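Local coordinates for protein citrate lyase (Yersinia pestis, PDB 3QLL) that is a putative citrate lyase beta subunit-like protein that probably acts as a magnesium-dependent lyase, at residues Asp41-Arg46 / Gly249-Ala254; Lys137-Ala142 / Ser166-Asn171; Pro181-Leu186 / Asn220-Ile225. All coordinates share one frame; numbering follows the deposited sequence.

Interaction 1: residues Asp41-Arg46 / Gly249-Ala254; sequences DTYQTR and GFSAKA
With chi1 at -55°, S251 carries its OG beside its own backbone N and anti to the carbonyl carbon, which sets the hydroxyl against the edge of the Y43 ring. The oxygen lies near the ring plane, 3.7 Å from Y43 CE1, so the phenol is met at its rim and not over a face. This is the point where an eight-stranded parallel (TIM) barrel closes: the loop leading into strand 47-52, the first in barrel order, meets the start of strand 252-255, the last. The CA 43-46 and CA 251-253 directions lie 36° apart, and the closest CA atoms belong to R46 and A252, 4.2 Å from each other. One backbone hydrogen bond joins the two segments, from K253 N to R46 O at 2.9 Å, with 163° at the hydrogen. Next to this bond, the methyl of A252 faces the loop's carbonyls, its CB 3.2 Å from R46 O and 3.5 Å from T45 O. The long side chains diverge from this seam: R46 forms a salt bridge with D68, and K253 carries its amine to E241 and D226. Within 41-46, T42 O accepts from both T45 N and T45 OG1, consistent with a fixed turn ahead of R46. The hydroxyl bond is the shorter of the two, with T45 OG1 2.8 Å from T42 O.

Interaction 2: residues Lys137-Ala142 / Ser166-Asn171; sequences KTESAA and SVRGLN
E139 and S166 meet through a short bond in which S166 OG donates to E139 OE2 at 2.7 Å, and OE2 accepts through its anti lone pair, the one away from the other carboxylate oxygen. The same hydroxyl accepts twice. G169 N reaches S166 OG at 3.2 Å with 159° at the hydrogen, and a water donates to S166 OG at 2.8 Å while giving its other hydrogen to T138 O, also at 2.8 Å. One donated and two accepted bonds therefore surround this buried oxygen. S166 is the N-cap of helix 167-171, and its OG, held between the backbone N and the carbonyl carbon (chi1 65°), satisfies an amide in the first turn. The segments follow the C-terminal ends of neighbouring strands, 132-135 and 159-164, the active-site side of a TIM barrel; here K137 N bonds to E165, a predicted magnesium and substrate ligand, and V167 N is taken up by D196. R168 lies against the carboxylate mainly through its aliphatic part, with R168 CD 3.5 Å from E139 OE1. Its charged end is less engaged: R168 NE stands 4.4 Å from E139 OE1, too far apart for a salt bridge, with the carboxylate and guanidinium planes 57° apart. G169 brings its backbone close to the loop, G169 CA lying 3.6 Å from T138 O.

Interaction 3: residues Pro181-Leu186 / Asn220-Ile225; sequences PKLAGL and NGIPAI
L186 and A224 form a parallel beta bridge, CA to CA 5.3 Å, in which L186 N donates to P223 O at 3.3 Å and L186 O accepts from I225 N at 2.7 Å. Both bonds are fairly straight, 159° and 168° at the hydrogen, so L186 uses its amide and its carbonyl towards the same neighbouring chain on either side of A224. Just before the bridge, G185 CA makes a CH...O contact with P223 O at 3.3 Å. At the start of the pairing I222 turns its side chain to the facing strand. Its CG1 takes the position between the backbone N and the carbonyl carbon (chi1 65°); with the chain extended beyond CG1, this places CD1 against L183 and also near L186. I222 CD1 lies 3.7 Å from L183 CD2, and these two side chains cross at about a right angle. The CG2 branch rests against the backbone instead, close to L183 O. Strands 183-188 and 224-226 are adjacent in the barrel, and helices 190-197 and 203-220 lie between them in sequence, making a right-handed beta-alpha-beta crossover, the repeating connection of a TIM barrel. Helix 203-220 packs back over the pair, with C217 touching L186, I222 and A224. The P223 ring packs on the A184 carbonyl, P223 CD standing 3.1 Å from A184 O, while Y43 packs against the same proline.

Overall arrangement
All three contacts belong to one closed parallel barrel. Interaction 1 joins the loop leading into the first strand, 47-52, to the last strand, 252-255; interactions 2 and 3 are nested inside that loop of chain, one after the other. Interaction 3 touches interaction 1, their centres about 10 Å apart: strands 224-226 and 252-255 are neighbours, S251 N probably bonding to A224 O, and Y43 and T42 pack on I222 and A184. Interaction 2 lies about 21 Å from interaction 1 and about 15 Å from interaction 3, centre to centre. Interactions 1 and 3 thus pack the barrel wall, whereas interaction 2 borders the predicted magnesium site, the side chains of K137 and E165 being about 4 Å apart.

Interaction 1: residues Asp41-Arg46 / Gly249-Ala254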
ATOM      1  N   ASP A  41     -22.375  20.764   4.505  1.00103.80           N
ATOM      2  CA  ASP A  41     -21.038  20.422   4.016  1.00107.68           C
ATOM      3  C   ASP A  41     -20.416  19.251   4.794  1.00 94.13           C
ATOM      4  O   ASP A  41     -20.220  19.324   6.013  1.00 87.94           O
ATOM      5  CB  ASP A  41     -20.101  21.633   4.042  1.00118.56           C
ATOM      6  CG  ASP A  41     -18.704  21.305   3.529  1.00124.68           C
ATOM      7  OD1 ASP A  41     -18.576  20.838   2.370  1.00125.47           O
ATOM      8  OD2 ASP A  41     -17.734  21.517   4.281  1.00127.73           O
ATOM      9  N   THR A  42     -20.111  18.174   4.076  1.00 85.68           N
ATOM     10  CA  THR A  42     -19.708  16.898   4.671  1.00 76.45           C
ATOM     11  C   THR A  42     -18.394  16.989   5.465  1.00 72.51           C
ATOM     12  O   THR A  42     -18.161  16.174   6.380  1.00 63.95           O
ATOM     13  CB  THR A  42     -19.608  15.798   3.607  1.00 74.69           C
ATOM     14  OG1 THR A  42     -20.642  15.990   2.643  1.00 90.57           O
ATOM     15  CG2 THR A  42     -19.777  14.439   4.236  1.00 63.24           C
ATOM     16  N   TYR A  43     -17.494  17.869   5.011  1.00 66.04           N
ATOM     17  CA  TYR A  43     -16.181  18.054   5.637  1.00 69.93           C
ATOM     18  C   TYR A  43     -16.329  18.539   7.111  1.00 72.79           C
ATOM     19  O   TYR A  43     -15.505  18.246   7.974  1.00 76.18           O
ATOM     20  CB  TYR A  43     -15.310  19.042   4.834  1.00 61.81           C
ATOM     21  CG  TYR A  43     -14.356  18.347   3.907  1.00 57.40           C
ATOM     22  CD1 TYR A  43     -13.458  17.389   4.373  1.00 72.10           C
ATOM     23  CD2 TYR A  43     -14.323  18.665   2.548  1.00 64.83           C
ATOM     24  CE1 TYR A  43     -12.567  16.735   3.499  1.00 61.50           C
ATOM     25  CE2 TYR A  43     -13.432  18.029   1.671  1.00 67.98           C
ATOM     26  CZ  TYR A  43     -12.563  17.075   2.155  1.00 66.98           C
ATOM     27  OH  TYR A  43     -11.711  16.465   1.294  1.00 67.52           O
ATOM     28  N   GLN A  44     -17.362  19.333   7.360  1.00 65.77           N
ATOM     29  CA  GLN A  44     -17.649  19.855   8.687  1.00 79.31           C
ATOM     30  C   GLN A  44     -18.016  18.764   9.694  1.00 78.60           C
ATOM     31  O   GLN A  44     -17.781  18.928  10.886  1.00 75.32           O
ATOM     32  CB  GLN A  44     -18.746  20.898   8.600  1.00 84.37           C
ATOM     33  CG  GLN A  44     -18.198  22.244   8.192  1.00105.92           C
ATOM     34  CD  GLN A  44     -19.261  23.110   7.529  1.00117.27           C
ATOM     35  OE1 GLN A  44     -20.432  22.723   7.441  1.00120.12           O
ATOM     36  NE2 GLN A  44     -18.846  24.272   7.022  1.00117.31           N
ATOM     37  N   THR A  45     -18.649  17.696   9.215  1.00 73.80           N
ATOM     38  CA  THR A  45     -19.105  16.597  10.075  1.00 68.52           C
ATOM     39  C   THR A  45     -17.923  15.834  10.699  1.00 68.54           C
ATOM     40  O   THR A  45     -16.859  15.667  10.061  1.00 76.88           O
ATOM     41  CB  THR A  45     -19.994  15.582   9.304  1.00 50.14           C
ATOM     42  OG1 THR A  45     -19.196  14.701   8.516  1.00 52.82           O
ATOM     43  CG2 THR A  45     -21.052  16.315   8.462  1.00 54.71           C
ATOM     44  N   ARG A  46     -18.098  15.384  11.938  1.00 65.57           N
ATOM     45  CA  ARG A  46     -17.041  14.701  12.683  1.00 63.72           C
ATOM     46  C   ARG A  46     -17.531  13.313  13.105  1.00 56.86           C
ATOM     47  O   ARG A  46     -16.743  12.358  13.147  1.00 52.71           O
ATOM     48  CB  ARG A  46     -16.638  15.495  13.930  1.00 60.42           C
ATOM     49  CG  ARG A  46     -16.166  16.902  13.667  1.00 62.16           C
ATOM     50  CD  ARG A  46     -16.380  17.809  14.853  1.00 52.87           C
ATOM     51  NE  ARG A  46     -17.786  17.847  15.257  1.00 61.51           N
ATOM     52  CZ  ARG A  46     -18.242  18.469  16.349  1.00 66.46           C
ATOM     53  NH1 ARG A  46     -17.398  19.112  17.160  1.00 64.45           N
ATOM     54  NH2 ARG A  46     -19.543  18.444  16.630  1.00 52.25           N
ATOM     55  N   GLY A 249      -5.449  11.228   8.062  1.00 54.90           N
ATOM     56  CA  GLY A 249      -6.195  12.126   7.186  1.00 50.02           C
ATOM     57  C   GLY A 249      -7.709  11.943   7.077  1.00 45.12           C
ATOM     58  O   GLY A 249      -8.342  12.578   6.260  1.00 55.64           O
ATOM     59  N   PHE A 250      -8.272  11.019   7.838  1.00 38.26           N
ATOM     60  CA  PHE A 250      -9.724  10.936   8.084  1.00 37.27           C
ATOM     61  C   PHE A 250     -10.250  12.239   8.730  1.00 53.16           C
ATOM     62  O   PHE A 250      -9.556  12.853   9.553  1.00 51.35           O
ATOM     63  CB  PHE A 250     -10.070   9.737   9.002  1.00 43.75           C
ATOM     64  CG  PHE A 250      -9.940   8.390   8.333  1.00 46.00           C
ATOM     65  CD1 PHE A 250     -10.997   7.847   7.609  1.00 46.23           C
ATOM     66  CD2 PHE A 250      -8.747   7.692   8.380  1.00 39.86           C
ATOM     67  CE1 PHE A 250     -10.863   6.617   6.972  1.00 42.17           C
ATOM     68  CE2 PHE A 250      -8.601   6.477   7.756  1.00 44.65           C
ATOM     69  CZ  PHE A 250      -9.658   5.929   7.053  1.00 44.05           C
ATOM     70  N   SER A 251     -11.450  12.664   8.322  1.00 48.98           N
ATOM     71  CA  SER A 251     -12.032  13.922   8.782  1.00 48.65           C
ATOM     72  C   SER A 251     -13.107  13.619   9.785  1.00 57.54           C
ATOM     73  O   SER A 251     -13.602  14.526  10.457  1.00 54.55           O
ATOM     74  CB  SER A 251     -12.668  14.688   7.601  1.00 44.91           C
ATOM     75  OG  SER A 251     -11.729  14.892   6.555  1.00 72.58           O
ATOM     76  N   ALA A 252     -13.505  12.352   9.852  1.00 46.58           N
ATOM     77  CA  ALA A 252     -14.612  11.969  10.707  1.00 46.16           C
ATOM     78  C   ALA A 252     -14.533  10.507  11.023  1.00 48.50           C
ATOM     79  O   ALA A 252     -13.818   9.773  10.369  1.00 46.01           O
ATOM     80  CB  ALA A 252     -15.940  12.306  10.061  1.00 43.34           C
ATOM     81  N   LYS A 253     -15.355  10.073  11.962  1.00 44.68           N
ATOM     82  CA  LYS A 253     -15.382   8.681  12.359  1.00 50.63           C
ATOM     83  C   LYS A 253     -16.817   8.245  12.724  1.00 55.75           C
ATOM     84  O   LYS A 253     -17.556   8.979  13.393  1.00 50.76           O
ATOM     85  CB  LYS A 253     -14.422   8.449  13.544  1.00 50.87           C
ATOM     86  CG  LYS A 253     -14.326   7.028  14.062  1.00 44.04           C
ATOM     87  CD  LYS A 253     -13.194   6.898  15.097  1.00 52.90           C
ATOM     88  CE  LYS A 253     -13.041   5.455  15.611  1.00 51.07           C
ATOM     89  NZ  LYS A 253     -12.566   4.508  14.561  1.00 44.61           N
ATOM     90  N   ALA A 254     -17.191   7.046  12.277  1.00 45.92           N
ATOM     91  CA  ALA A 254     -18.502   6.494  12.585  1.00 46.41           C
ATOM     92  C   ALA A 254     -18.575   5.968  14.006  1.00 46.26           C
ATOM     93  O   ALA A 254     -17.557   5.788  14.704  1.00 53.02           O
ATOM     94  CB  ALA A 254     -18.872   5.385  11.588  1.00 42.43           C
TER

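Interaction 2: residues Lys137-Ala142 / Ser166-Asn171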
ATOM      1  N   LYS A 137     -21.177  -2.041   0.991  1.00 53.37           N
ATOM      2  CA  LYS A 137     -20.478  -2.869   0.032  1.00 47.80           C
ATOM      3  C   LYS A 137     -20.359  -2.212  -1.351  1.00 51.70           C
ATOM      4  O   LYS A 137     -20.624  -2.846  -2.370  1.00 57.03           O
ATOM      5  CB  LYS A 137     -21.156  -4.241  -0.071  1.00 47.65           C
ATOM      6  CG  LYS A 137     -20.174  -5.386  -0.122  1.00 67.86           C
ATOM      7  CD  LYS A 137     -20.845  -6.726  -0.435  1.00 90.83           C
ATOM      8  CE  LYS A 137     -19.826  -7.872  -0.433  1.00108.43           C
ATOM      9  NZ  LYS A 137     -19.033  -7.994   0.842  1.00120.50           N
ATOM     10  N   THR A 138     -19.963  -0.946  -1.386  1.00 48.61           N
ATOM     11  CA  THR A 138     -19.716  -0.259  -2.646  1.00 47.75           C
ATOM     12  C   THR A 138     -18.451  -0.846  -3.278  1.00 42.46           C
ATOM     13  O   THR A 138     -17.399  -0.924  -2.617  1.00 43.33           O
ATOM     14  CB  THR A 138     -19.540   1.231  -2.421  1.00 48.57           C
ATOM     15  OG1 THR A 138     -20.760   1.741  -1.896  1.00 46.56           O
ATOM     16  CG2 THR A 138     -19.230   1.947  -3.740  1.00 41.65           C
ATOM     17  N   GLU A 139     -18.611  -1.397  -4.490  1.00 42.10           N
ATOM     18  CA  GLU A 139     -17.531  -2.196  -5.086  1.00 46.17           C
ATOM     19  C   GLU A 139     -17.121  -1.725  -6.471  1.00 40.65           C
ATOM     20  O   GLU A 139     -16.208  -2.274  -7.091  1.00 50.99           O
ATOM     21  CB  GLU A 139     -17.905  -3.665  -5.106  1.00 45.85           C
ATOM     22  CG  GLU A 139     -17.753  -4.290  -3.699  1.00 53.44           C
ATOM     23  CD  GLU A 139     -17.954  -5.796  -3.696  1.00 52.55           C
ATOM     24  OE1 GLU A 139     -18.729  -6.319  -4.522  1.00 65.91           O
ATOM     25  OE2 GLU A 139     -17.299  -6.470  -2.908  1.00 56.34           O
ATOM     26  N   SER A 140     -17.752  -0.663  -6.947  1.00 38.03           N
ATOM     27  CA  SER A 140     -17.452  -0.169  -8.284  1.00 48.31           C
ATOM     28  C   SER A 140     -18.020   1.204  -8.415  1.00 42.03           C
ATOM     29  O   SER A 140     -18.812   1.631  -7.592  1.00 40.48           O
ATOM     30  CB  SER A 140     -18.084  -1.071  -9.367  1.00 50.66           C
ATOM     31  OG  SER A 140     -19.452  -0.692  -9.521  1.00 52.05           O
ATOM     32  N   ALA A 141     -17.582   1.885  -9.463  1.00 38.25           N
ATOM     33  CA  ALA A 141     -18.080   3.212  -9.751  1.00 53.43           C
ATOM     34  C   ALA A 141     -19.562   3.152 -10.187  1.00 55.50           C
ATOM     35  O   ALA A 141     -20.375   4.034  -9.868  1.00 52.51           O
ATOM     36  CB  ALA A 141     -17.192   3.872 -10.874  1.00 36.07           C
ATOM     37  N   ALA A 142     -19.908   2.054 -10.850  1.00 48.42           N
ATOM     38  CA  ALA A 142     -21.266   1.828 -11.328  1.00 52.14           C
ATOM     39  C   ALA A 142     -22.231   1.708 -10.142  1.00 52.36           C
ATOM     40  O   ALA A 142     -23.381   2.119 -10.240  1.00 51.00           O
ATOM     41  CB  ALA A 142     -21.340   0.591 -12.248  1.00 41.16           C
ATOM     42  N   SER A 166     -14.778  -4.151   1.394  1.00 47.19           N
ATOM     43  CA  SER A 166     -14.311  -5.415   0.773  1.00 41.97           C
ATOM     44  C   SER A 166     -13.029  -5.241  -0.041  1.00 44.41           C
ATOM     45  O   SER A 166     -12.701  -4.133  -0.455  1.00 44.59           O
ATOM     46  CB  SER A 166     -15.429  -6.005  -0.096  1.00 40.44           C
ATOM     47  OG  SER A 166     -15.713  -5.139  -1.185  1.00 48.11           O
ATOM     48  N   VAL A 167     -12.287  -6.331  -0.239  1.00 46.73           N
ATOM     49  CA  VAL A 167     -11.118  -6.298  -1.108  1.00 52.08           C
ATOM     50  C   VAL A 167     -11.465  -5.774  -2.526  1.00 53.66           C
ATOM     51  O   VAL A 167     -10.711  -4.979  -3.113  1.00 45.55           O
ATOM     52  CB  VAL A 167     -10.466  -7.682  -1.226  1.00 56.22           C
ATOM     53  CG1 VAL A 167      -9.409  -7.657  -2.326  1.00 57.78           C
ATOM     54  CG2 VAL A 167      -9.840  -8.070   0.087  1.00 59.81           C
ATOM     55  N   ARG A 168     -12.566  -6.260  -3.091  1.00 47.54           N
ATOM     56  CA  ARG A 168     -12.995  -5.768  -4.394  1.00 50.58           C
ATOM     57  C   ARG A 168     -13.239  -4.237  -4.408  1.00 51.65           C
ATOM     58  O   ARG A 168     -12.737  -3.524  -5.299  1.00 48.77           O
ATOM     59  CB  ARG A 168     -14.254  -6.523  -4.806  1.00 52.91           C
ATOM     60  CG  ARG A 168     -14.672  -6.428  -6.232  1.00 64.39           C
ATOM     61  CD  ARG A 168     -15.948  -7.255  -6.468  1.00 80.06           C
ATOM     62  NE  ARG A 168     -15.677  -8.678  -6.666  1.00 84.36           N
ATOM     63  CZ  ARG A 168     -15.320  -9.182  -7.848  1.00 91.40           C
ATOM     64  NH1 ARG A 168     -15.172  -8.361  -8.889  1.00 89.25           N
ATOM     65  NH2 ARG A 168     -15.083 -10.482  -7.992  1.00 89.39           N
ATOM     66  N   GLY A 169     -13.917  -3.731  -3.376  1.00 51.02           N
ATOM     67  CA  GLY A 169     -14.116  -2.302  -3.212  1.00 45.48           C
ATOM     68  C   GLY A 169     -12.801  -1.542  -3.065  1.00 46.76           C
ATOM     69  O   GLY A 169     -12.607  -0.500  -3.697  1.00 48.30           O
ATOM     70  N   LEU A 170     -11.905  -2.048  -2.225  1.00 42.84           N
ATOM     71  CA  LEU A 170     -10.621  -1.403  -2.028  1.00 38.19           C
ATOM     72  C   LEU A 170      -9.795  -1.316  -3.326  1.00 41.45           C
ATOM     73  O   LEU A 170      -9.203  -0.279  -3.618  1.00 50.26           O
ATOM     74  CB  LEU A 170      -9.820  -2.153  -0.964  1.00 55.84           C
ATOM     75  CG  LEU A 170      -8.496  -1.474  -0.614  1.00 60.37           C
ATOM     76  CD1 LEU A 170      -8.728  -0.101  -0.028  1.00 56.12           C
ATOM     77  CD2 LEU A 170      -7.760  -2.368   0.356  1.00 70.76           C
ATOM     78  N   ASN A 171      -9.764  -2.396  -4.104  1.00 39.60           N
ATOM     79  CA  ASN A 171      -9.006  -2.406  -5.369  1.00 41.20           C
ATOM     80  C   ASN A 171      -9.587  -1.432  -6.409  1.00 45.34           C
ATOM     81  O   ASN A 171      -8.910  -1.049  -7.346  1.00 43.19           O
ATOM     82  CB  ASN A 171      -8.866  -3.830  -5.950  1.00 47.61           C
ATOM     83  CG  ASN A 171      -7.857  -4.653  -5.173  1.00 56.59           C
ATOM     84  OD1 ASN A 171      -6.996  -4.103  -4.497  1.00 65.30           O
ATOM     85  ND2 ASN A 171      -7.963  -5.953  -5.245  1.00 52.95           N
TER
HETATM   86  O   HOH W   1     -16.830  -2.689  -0.466  1.00 33.61           O

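Interaction 3: residues Pro181-Leu186 / Asn220-Ile225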
ATOM      1  N   PRO A 181     -20.133  13.346  -8.923  1.00 54.15           N
ATOM      2  CA  PRO A 181     -20.101  14.581  -8.101  1.00 48.11           C
ATOM      3  C   PRO A 181     -21.020  14.445  -6.899  1.00 50.56           C
ATOM      4  O   PRO A 181     -20.883  15.177  -5.923  1.00 54.75           O
ATOM      5  CB  PRO A 181     -20.644  15.656  -9.044  1.00 51.44           C
ATOM      6  CG  PRO A 181     -20.345  15.152 -10.403  1.00 52.39           C
ATOM      7  CD  PRO A 181     -20.324  13.641 -10.355  1.00 40.81           C
ATOM      8  N   LYS A 182     -22.067  13.644  -7.043  1.00 60.08           N
ATOM      9  CA  LYS A 182     -22.976  13.440  -5.927  1.00 68.20           C
ATOM     10  C   LYS A 182     -22.377  12.690  -4.728  1.00 57.44           C
ATOM     11  O   LYS A 182     -22.915  12.767  -3.625  1.00 54.89           O
ATOM     12  CB  LYS A 182     -24.253  12.772  -6.408  1.00 77.73           C
ATOM     13  CG  LYS A 182     -25.187  13.851  -6.898  1.00 91.92           C
ATOM     14  CD  LYS A 182     -26.350  13.337  -7.692  1.00102.42           C
ATOM     15  CE  LYS A 182     -27.353  12.635  -6.808  1.00109.18           C
ATOM     16  NZ  LYS A 182     -28.707  12.643  -7.419  1.00111.23           N
ATOM     17  N   LEU A 183     -21.274  11.978  -4.944  1.00 52.13           N
ATOM     18  CA  LEU A 183     -20.553  11.309  -3.854  1.00 52.84           C
ATOM     19  C   LEU A 183     -19.978  12.356  -2.911  1.00 50.10           C
ATOM     20  O   LEU A 183     -19.324  13.293  -3.365  1.00 54.65           O
ATOM     21  CB  LEU A 183     -19.434  10.435  -4.405  1.00 50.67           C
ATOM     22  CG  LEU A 183     -18.596   9.696  -3.368  1.00 50.15           C
ATOM     23  CD1 LEU A 183     -19.522   8.764  -2.631  1.00 45.27           C
ATOM     24  CD2 LEU A 183     -17.468   8.928  -4.035  1.00 53.14           C
ATOM     25  N   ALA A 184     -20.280  12.240  -1.623  1.00 45.77           N
ATOM     26  CA  ALA A 184     -19.884  13.258  -0.648  1.00 49.84           C
ATOM     27  C   ALA A 184     -18.913  12.760   0.423  1.00 50.81           C
ATOM     28  O   ALA A 184     -18.523  13.505   1.292  1.00 49.07           O
ATOM     29  CB  ALA A 184     -21.137  13.844   0.030  1.00 41.75           C
ATOM     30  N   GLY A 185     -18.487  11.512   0.313  1.00 49.09           N
ATOM     31  CA  GLY A 185     -17.605  10.914   1.293  1.00 52.65           C
ATOM     32  C   GLY A 185     -17.657   9.396   1.243  1.00 53.17           C
ATOM     33  O   GLY A 185     -18.590   8.792   0.698  1.00 54.13           O
ATOM     34  N   LEU A 186     -16.623   8.774   1.793  1.00 52.64           N
ATOM     35  CA  LEU A 186     -16.558   7.325   1.899  1.00 45.38           C
ATOM     36  C   LEU A 186     -16.290   6.898   3.366  1.00 43.68           C
ATOM     37  O   LEU A 186     -15.384   7.418   4.025  1.00 45.47           O
ATOM     38  CB  LEU A 186     -15.468   6.785   0.989  1.00 38.64           C
ATOM     39  CG  LEU A 186     -15.709   6.914  -0.515  1.00 40.04           C
ATOM     40  CD1 LEU A 186     -14.466   6.471  -1.282  1.00 34.17           C
ATOM     41  CD2 LEU A 186     -16.955   6.071  -0.952  1.00 30.76           C
ATOM     42  N   ASN A 220     -10.312  13.387  -4.665  1.00 55.34           N
ATOM     43  CA  ASN A 220     -11.610  13.725  -5.232  1.00 51.34           C
ATOM     44  C   ASN A 220     -12.361  14.785  -4.435  1.00 59.85           C
ATOM     45  O   ASN A 220     -13.521  15.109  -4.746  1.00 57.82           O
ATOM     46  CB  ASN A 220     -12.464  12.451  -5.396  1.00 44.29           C
ATOM     47  CG  ASN A 220     -12.001  11.617  -6.536  1.00 47.18           C
ATOM     48  OD1 ASN A 220     -12.176  11.984  -7.697  1.00 51.33           O
ATOM     49  ND2 ASN A 220     -11.331  10.515  -6.222  1.00 43.82           N
ATOM     50  N   GLY A 221     -11.689  15.344  -3.433  1.00 47.83           N
ATOM     51  CA  GLY A 221     -12.227  16.448  -2.678  1.00 49.77           C
ATOM     52  C   GLY A 221     -13.338  16.008  -1.723  1.00 47.35           C
ATOM     53  O   GLY A 221     -14.257  16.785  -1.431  1.00 54.51           O
ATOM     54  N   ILE A 222     -13.286  14.766  -1.237  1.00 43.59           N
ATOM     55  CA  ILE A 222     -14.291  14.300  -0.266  1.00 46.50           C
ATOM     56  C   ILE A 222     -13.643  13.786   1.024  1.00 44.17           C
ATOM     57  O   ILE A 222     -12.526  13.260   1.007  1.00 43.62           O
ATOM     58  CB  ILE A 222     -15.210  13.160  -0.875  1.00 53.02           C
ATOM     59  CG1 ILE A 222     -14.388  11.899  -1.177  1.00 45.95           C
ATOM     60  CG2 ILE A 222     -15.985  13.657  -2.128  1.00 43.44           C
ATOM     61  CD1 ILE A 222     -15.138  10.837  -1.959  1.00 52.04           C
ATOM     62  N   PRO A 223     -14.382  13.856   2.142  1.00 46.21           N
ATOM     63  CA  PRO A 223     -13.830  13.363   3.405  1.00 36.91           C
ATOM     64  C   PRO A 223     -13.815  11.844   3.450  1.00 42.34           C
ATOM     65  O   PRO A 223     -14.683  11.190   2.822  1.00 51.75           O
ATOM     66  CB  PRO A 223     -14.791  13.893   4.454  1.00 42.78           C
ATOM     67  CG  PRO A 223     -16.059  14.100   3.739  1.00 45.63           C
ATOM     68  CD  PRO A 223     -15.745  14.375   2.300  1.00 42.36           C
ATOM     69  N   ALA A 224     -12.799  11.295   4.120  1.00 45.99           N
ATOM     70  CA  ALA A 224     -12.758   9.883   4.495  1.00 38.63           C
ATOM     71  C   ALA A 224     -13.346   9.742   5.884  1.00 43.19           C
ATOM     72  O   ALA A 224     -13.016  10.512   6.796  1.00 38.70           O
ATOM     73  CB  ALA A 224     -11.355   9.378   4.474  1.00 39.75           C
ATOM     74  N   ILE A 225     -14.276   8.814   6.039  1.00 43.45           N
ATOM     75  CA  ILE A 225     -14.868   8.598   7.338  1.00 50.30           C
ATOM     76  C   ILE A 225     -14.469   7.261   7.928  1.00 50.85           C
ATOM     77  O   ILE A 225     -14.805   6.218   7.371  1.00 43.98           O
ATOM     78  CB  ILE A 225     -16.389   8.677   7.266  1.00 61.33           C
ATOM     79  CG1 ILE A 225     -16.809  10.003   6.617  1.00 54.50           C
ATOM     80  CG2 ILE A 225     -16.986   8.516   8.664  1.00 65.37           C
ATOM     81  CD1 ILE A 225     -18.195   9.972   6.045  1.00 56.79           C
TER